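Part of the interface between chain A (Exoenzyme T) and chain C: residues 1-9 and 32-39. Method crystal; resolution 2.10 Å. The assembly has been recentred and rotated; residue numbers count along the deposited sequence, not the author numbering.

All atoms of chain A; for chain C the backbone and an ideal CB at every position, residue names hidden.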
ATOM      1  N   GLU A   1       0.938 -24.023  12.853  1.00 58.65           N
ATOM      2  CA  GLU A   1       2.302 -24.531  12.723  1.00 63.47           C
ATOM      3  C   GLU A   1       3.318 -23.387  12.608  1.00 65.21           C
ATOM      4  O   GLU A   1       3.887 -23.145  11.536  1.00 64.89           O
ATOM      5  CB  GLU A   1       2.418 -25.513  11.540  1.00 60.22           C
ATOM      6  CG  GLU A   1       1.824 -25.030  10.205  1.00 63.01           C
ATOM      7  CD  GLU A   1       0.305 -25.204  10.103  1.00 70.56           C
ATOM      8  OE1 GLU A   1      -0.358 -25.391  11.147  1.00 69.55           O
ATOM      9  OE2 GLU A   1      -0.228 -25.150   8.970  1.00 65.47           O
ATOM     10  N   ALA A   2       3.553 -22.697  13.723  1.00 58.94           N
ATOM     11  CA  ALA A   2       4.393 -21.500  13.724  1.00 52.90           C
ATOM     12  C   ALA A   2       5.433 -21.505  14.837  1.00 50.46           C
ATOM     13  O   ALA A   2       5.117 -21.811  15.986  1.00 56.23           O
ATOM     14  CB  ALA A   2       3.524 -20.258  13.839  1.00 54.65           C
ATOM     15  N   ARG A   3       6.672 -21.157  14.494  1.00 47.28           N
ATOM     16  CA  ARG A   3       7.736 -21.010  15.486  1.00 48.39           C
ATOM     17  C   ARG A   3       8.477 -19.690  15.293  1.00 47.48           C
ATOM     18  O   ARG A   3       8.726 -19.270  14.158  1.00 44.96           O
ATOM     19  CB  ARG A   3       8.751 -22.154  15.380  1.00 47.70           C
ATOM     20  CG  ARG A   3       8.174 -23.481  14.924  1.00 50.97           C
ATOM     21  CD  ARG A   3       9.238 -24.571  14.922  1.00 49.44           C
ATOM     22  NE  ARG A   3      10.480 -24.121  14.299  1.00 45.72           N
ATOM     23  CZ  ARG A   3      10.724 -24.174  12.989  1.00 50.69           C
ATOM     24  NH1 ARG A   3       9.802 -24.652  12.152  1.00 42.00           N
ATOM     25  NH2 ARG A   3      11.893 -23.737  12.515  1.00 45.64           N
ATOM     26  N   GLN A   4       8.834 -19.041  16.396  1.00 42.49           N
ATOM     27  CA  GLN A   4       9.701 -17.869  16.344  1.00 43.36           C
ATOM     28  C   GLN A   4      11.161 -18.283  16.148  1.00 45.10           C
ATOM     29  O   GLN A   4      11.650 -19.201  16.811  1.00 46.74           O
ATOM     30  CB  GLN A   4       9.562 -17.055  17.628  1.00 41.56           C
ATOM     31  CG  GLN A   4      10.464 -15.831  17.702  1.00 45.40           C
ATOM     32  CD  GLN A   4      10.325 -15.113  19.024  1.00 51.32           C
ATOM     33  OE1 GLN A   4       9.575 -15.554  19.898  1.00 56.86           O
ATOM     34  NE2 GLN A   4      11.040 -14.000  19.181  1.00 51.79           N
ATOM     35  N   VAL A   5      11.855 -17.608  15.236  1.00 40.84           N
ATOM     36  CA  VAL A   5      13.253 -17.904  14.955  1.00 32.86           C
ATOM     37  C   VAL A   5      14.066 -16.615  14.947  1.00 39.73           C
ATOM     38  O   VAL A   5      13.504 -15.521  15.019  1.00 43.37           O
ATOM     39  CB  VAL A   5      13.417 -18.602  13.594  1.00 37.05           C
ATOM     40  CG1 VAL A   5      12.474 -19.794  13.492  1.00 39.78           C
ATOM     41  CG2 VAL A   5      13.148 -17.625  12.463  1.00 34.48           C
ATOM     42  N   ALA A   6      15.387 -16.734  14.857  1.00 35.49           N
ATOM     43  CA  ALA A   6      16.238 -15.553  14.810  1.00 39.83           C
ATOM     44  C   ALA A   6      16.019 -14.807  13.499  1.00 42.65           C
ATOM     45  O   ALA A   6      15.717 -15.418  12.477  1.00 37.67           O
ATOM     46  CB  ALA A   6      17.697 -15.939  14.957  1.00 42.43           C
ATOM     47  N   THR A   7      16.177 -13.488  13.530  1.00 37.95           N
ATOM     48  CA  THR A   7      16.044 -12.681  12.328  1.00 38.98           C
ATOM     49  C   THR A   7      17.390 -12.565  11.627  1.00 38.22           C
ATOM     50  O   THR A   7      18.350 -12.092  12.226  1.00 46.48           O
ATOM     51  CB  THR A   7      15.553 -11.267  12.677  1.00 39.92           C
ATOM     52  OG1 THR A   7      14.270 -11.351  13.309  1.00 37.34           O
ATOM     53  CG2 THR A   7      15.464 -10.403  11.424  1.00 36.72           C
ATOM     54  N   PRO A   8      17.470 -12.994  10.353  1.00 37.59           N
ATOM     55  CA  PRO A   8      18.728 -12.839   9.614  1.00 41.79           C
ATOM     56  C   PRO A   8      19.081 -11.367   9.472  1.00 44.59           C
ATOM     57  O   PRO A   8      18.174 -10.536   9.410  1.00 46.57           O
ATOM     58  CB  PRO A   8      18.404 -13.432   8.236  1.00 39.48           C
ATOM     59  CG  PRO A   8      17.258 -14.356   8.479  1.00 38.90           C
ATOM     60  CD  PRO A   8      16.452 -13.710   9.564  1.00 36.82           C
ATOM     61  N   ARG A   9      20.371 -11.055   9.418  1.00 47.33           N
ATOM     62  CA  ARG A   9      20.836  -9.672   9.376  1.00 52.00           C
ATOM     63  C   ARG A   9      20.240  -8.879   8.209  1.00 50.69           C
ATOM     64  O   ARG A   9      19.847  -7.719   8.374  1.00 48.27           O
ATOM     65  CB  ARG A   9      22.370  -9.630   9.353  1.00 56.14           C
ATOM     66  CG  ARG A   9      22.994  -8.269   9.030  1.00 61.70           C
ATOM     67  CD  ARG A   9      22.651  -7.186  10.054  1.00 64.49           C
ATOM     68  NE  ARG A   9      23.480  -5.995   9.856  1.00 70.94           N
ATOM     69  CZ  ARG A   9      23.172  -4.775  10.291  1.00 69.94           C
ATOM     70  NH1 ARG A   9      22.038  -4.566  10.952  1.00 64.68           N
ATOM     71  NH2 ARG A   9      23.997  -3.761  10.056  1.00 71.03           N
TER
ATOM     72  N   UNK C  32       6.555 -20.111   9.467  1.00 43.35           N
ATOM     73  CA  UNK C  32       5.207 -20.649   9.363  1.00 46.39           C
ATOM     74  C   UNK C  32       5.250 -21.646   8.221  1.00 47.42           C
ATOM     75  O   UNK C  32       5.159 -21.275   7.044  1.00 47.70           O
ATOM     76  CB  UNK C  32       4.160 -19.557   9.133  1.00 46.39           C
ATOM     77  N   UNK C  33       5.417 -22.917   8.575  1.00 52.47           N
ATOM     78  CA  UNK C  33       5.644 -23.948   7.588  1.00 41.86           C
ATOM     79  C   UNK C  33       6.893 -23.615   6.809  1.00 42.30           C
ATOM     80  O   UNK C  33       7.937 -23.311   7.396  1.00 47.09           O
ATOM     81  CB  UNK C  33       4.440 -24.098   6.656  1.00 41.86           C
ATOM     82  N   UNK C  34       6.786 -23.652   5.476  1.00 40.49           N
ATOM     83  CA  UNK C  34       7.864 -23.373   4.518  1.00 36.82           C
ATOM     84  C   UNK C  34       8.279 -21.903   4.468  1.00 40.13           C
ATOM     85  O   UNK C  34       9.296 -21.581   3.838  1.00 37.96           O
ATOM     86  CB  UNK C  34       7.432 -23.817   3.119  1.00 36.82           C
ATOM     87  N   UNK C  35       7.509 -21.030   5.119  1.00 38.80           N
ATOM     88  CA  UNK C  35       7.703 -19.589   4.952  1.00 40.15           C
ATOM     89  C   UNK C  35       8.319 -18.887   6.157  1.00 33.73           C
ATOM     90  O   UNK C  35       7.735 -18.855   7.238  1.00 36.87           O
ATOM     91  CB  UNK C  35       6.358 -18.933   4.634  1.00 40.15           C
ATOM     92  N   UNK C  36       9.515 -18.346   5.953  1.00 34.77           N
ATOM     93  CA  UNK C  36      10.145 -17.469   6.929  1.00 32.30           C
ATOM     94  C   UNK C  36       9.561 -16.064   6.773  1.00 31.45           C
ATOM     95  O   UNK C  36       9.782 -15.401   5.751  1.00 29.56           O
ATOM     96  CB  UNK C  36      11.665 -17.456   6.757  1.00 32.30           C
ATOM     97  N   UNK C  37       8.826 -15.614   7.787  1.00 30.60           N
ATOM     98  CA  UNK C  37       8.159 -14.311   7.751  1.00 31.96           C
ATOM     99  C   UNK C  37       8.749 -13.314   8.741  1.00 34.72           C
ATOM    100  O   UNK C  37       9.028 -13.657   9.897  1.00 32.67           O
ATOM    101  CB  UNK C  37       6.666 -14.485   8.035  1.00 31.96           C
ATOM    102  N   UNK C  38       8.934 -12.077   8.289  1.00 29.28           N
ATOM    103  CA  UNK C  38       9.486 -11.037   9.151  1.00 28.71           C
ATOM    104  C   UNK C  38       8.464  -9.967   9.506  1.00 32.25           C
ATOM    105  O   UNK C  38       7.684  -9.521   8.649  1.00 26.50           O
ATOM    106  CB  UNK C  38      10.694 -10.387   8.474  1.00 28.71           C
ATOM    107  N   UNK C  39       8.467  -9.558  10.771  1.00 28.38           N
ATOM    108  CA  UNK C  39       7.567  -8.511  11.235  1.00 26.98           C
ATOM    109  C   UNK C  39       8.398  -7.326  11.716  1.00 30.03           C
ATOM    110  O   UNK C  39       9.433  -7.501  12.367  1.00 34.72           O
ATOM    111  CB  UNK C  39       6.650  -9.025  12.347  1.00 26.98           C
TER

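At position 32 the CA atoms of the two stretches come closest, its CA lying 4.5 Å from the CA of Ala A2 in an antiparallel, non-hydrogen-bonded pair. In such a pair both side chains project to the same face of the sheet, and the ideal CB stands 4.8 Å from Ala A2 CB. The methyl of alanine is small and apolar, and the backbone angles are extended (phi -115°, psi 97°), so a beta-branched or other modest aliphatic residue would suit; a longer apolar chain is not excluded. The deposited residue is Val C32, with chi1 in the t well. Its CG2 lies 4.4 Å from Ala A2 CB, a loose apolar contact, while its CA approaches Glu A1 O at 3.6 Å in a CA-H...O contact that depends on the backbone alone.

Position 33 follows with phi 59° and psi -130°, in the second place of a type II' turn running from 32 to 35. The positive phi by itself favours glycine, although the ideal CB, 4.5 Å from Glu A1 CG, meets no severe obstacle in chain A. The choice is therefore set by the backbone more than by the partner. Gly C33 is found, and its N donates a weak hydrogen bond to Glu A1 O (3.3 Å, 142° at the hydrogen), an interaction open to any residue with a free amide hydrogen.

At position 34 the ideal CB has nothing of chain A within 5.5 Å. A phi of -70° is compatible with proline, but polar residues would serve as well; the residue is Pro C34. Position 35 closes the turn, its N bonded to Val C32 O at 3.0 Å and its O accepting from Val C32 N at 2.8 Å. Chain A places no demand on its side chain, and the deposited His C35 makes no contact there.

Position 36 is more telling. Its CA-to-CB bond points sideways and the ideal CB touches nothing, yet the apolar groups of Val A5 and Pro A8 lie within reach of a longer side chain. Leucine, isoleucine or methionine could cover them; a short residue would leave them untouched. Leu C36, with chi1 t and chi2 p, brings CD1 to 3.6 Å from Val A5 CG2 and CD2 to 4.1 Å from Pro A8 CG, so its two methyls meet different residues.

Position 37 projects out of reach of chain A, which gives no preference, and holds Cys C37.

Position 38 again points sideways, with Thr A7 and Pro A8 reachable only by a side chain of some length. An aromatic ring or a long aliphatic chain would be suitable. His C38 extends its ring so that CE1 lies 3.6 Å from Pro A8 CD, and ND1 is 4.4 Å from Thr A7 CG2. Both approaches are oblique to the ring, and ND1 is hydrogen-bonded elsewhere in the structure.

Position 39 is likewise out of reach and unconstrained by these residues of chain A; it is Leu C39.

Chain C, residues 32-39: VGPHLCHL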
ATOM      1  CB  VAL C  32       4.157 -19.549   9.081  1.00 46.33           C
ATOM      2  CG1 VAL C  32       2.746 -20.078   9.307  1.00 46.11           C
ATOM      3  CG2 VAL C  32       4.395 -18.343   9.971  1.00 42.38           C
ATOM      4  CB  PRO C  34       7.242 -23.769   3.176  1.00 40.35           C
ATOM      5  CG  PRO C  34       5.766 -23.630   3.379  1.00 41.90           C
ATOM      6  CD  PRO C  34       5.522 -24.013   4.807  1.00 39.91           C
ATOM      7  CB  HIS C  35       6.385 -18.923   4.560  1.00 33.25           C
ATOM      8  CG  HIS C  35       5.754 -19.526   3.345  1.00 40.25           C
ATOM      9  ND1 HIS C  35       6.347 -19.481   2.099  1.00 42.19           N
ATOM     10  CD2 HIS C  35       4.592 -20.206   3.185  1.00 33.87           C
ATOM     11  CE1 HIS C  35       5.571 -20.096   1.222  1.00 39.43           C
ATOM     12  NE2 HIS C  35       4.501 -20.546   1.856  1.00 40.33           N
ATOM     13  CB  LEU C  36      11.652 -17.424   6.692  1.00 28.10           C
ATOM     14  CG  LEU C  36      12.426 -16.476   7.609  1.00 34.52           C
ATOM     15  CD1 LEU C  36      12.166 -16.850   9.061  1.00 32.43           C
ATOM     16  CD2 LEU C  36      13.928 -16.481   7.290  1.00 32.14           C
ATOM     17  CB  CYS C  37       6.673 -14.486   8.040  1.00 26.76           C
ATOM     18  SG  CYS C  37       5.894 -15.612   6.893  1.00 34.62           S
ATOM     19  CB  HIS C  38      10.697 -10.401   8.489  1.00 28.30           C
ATOM     20  CG  HIS C  38      11.683 -11.398   7.974  1.00 32.59           C
ATOM     21  ND1 HIS C  38      12.433 -12.199   8.807  1.00 30.26           N
ATOM     22  CD2 HIS C  38      12.035 -11.731   6.709  1.00 28.27           C
ATOM     23  CE1 HIS C  38      13.213 -12.977   8.075  1.00 33.78           C
ATOM     24  NE2 HIS C  38      12.987 -12.715   6.799  1.00 31.05           N
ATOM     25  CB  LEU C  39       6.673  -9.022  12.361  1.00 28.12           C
ATOM     26  CG  LEU C  39       6.344 -10.514  12.333  1.00 33.72           C
ATOM     27  CD1 LEU C  39       5.616 -10.916  13.593  1.00 35.87           C
ATOM     28  CD2 LEU C  39       5.521 -10.886  11.113  1.00 35.63           C
TER
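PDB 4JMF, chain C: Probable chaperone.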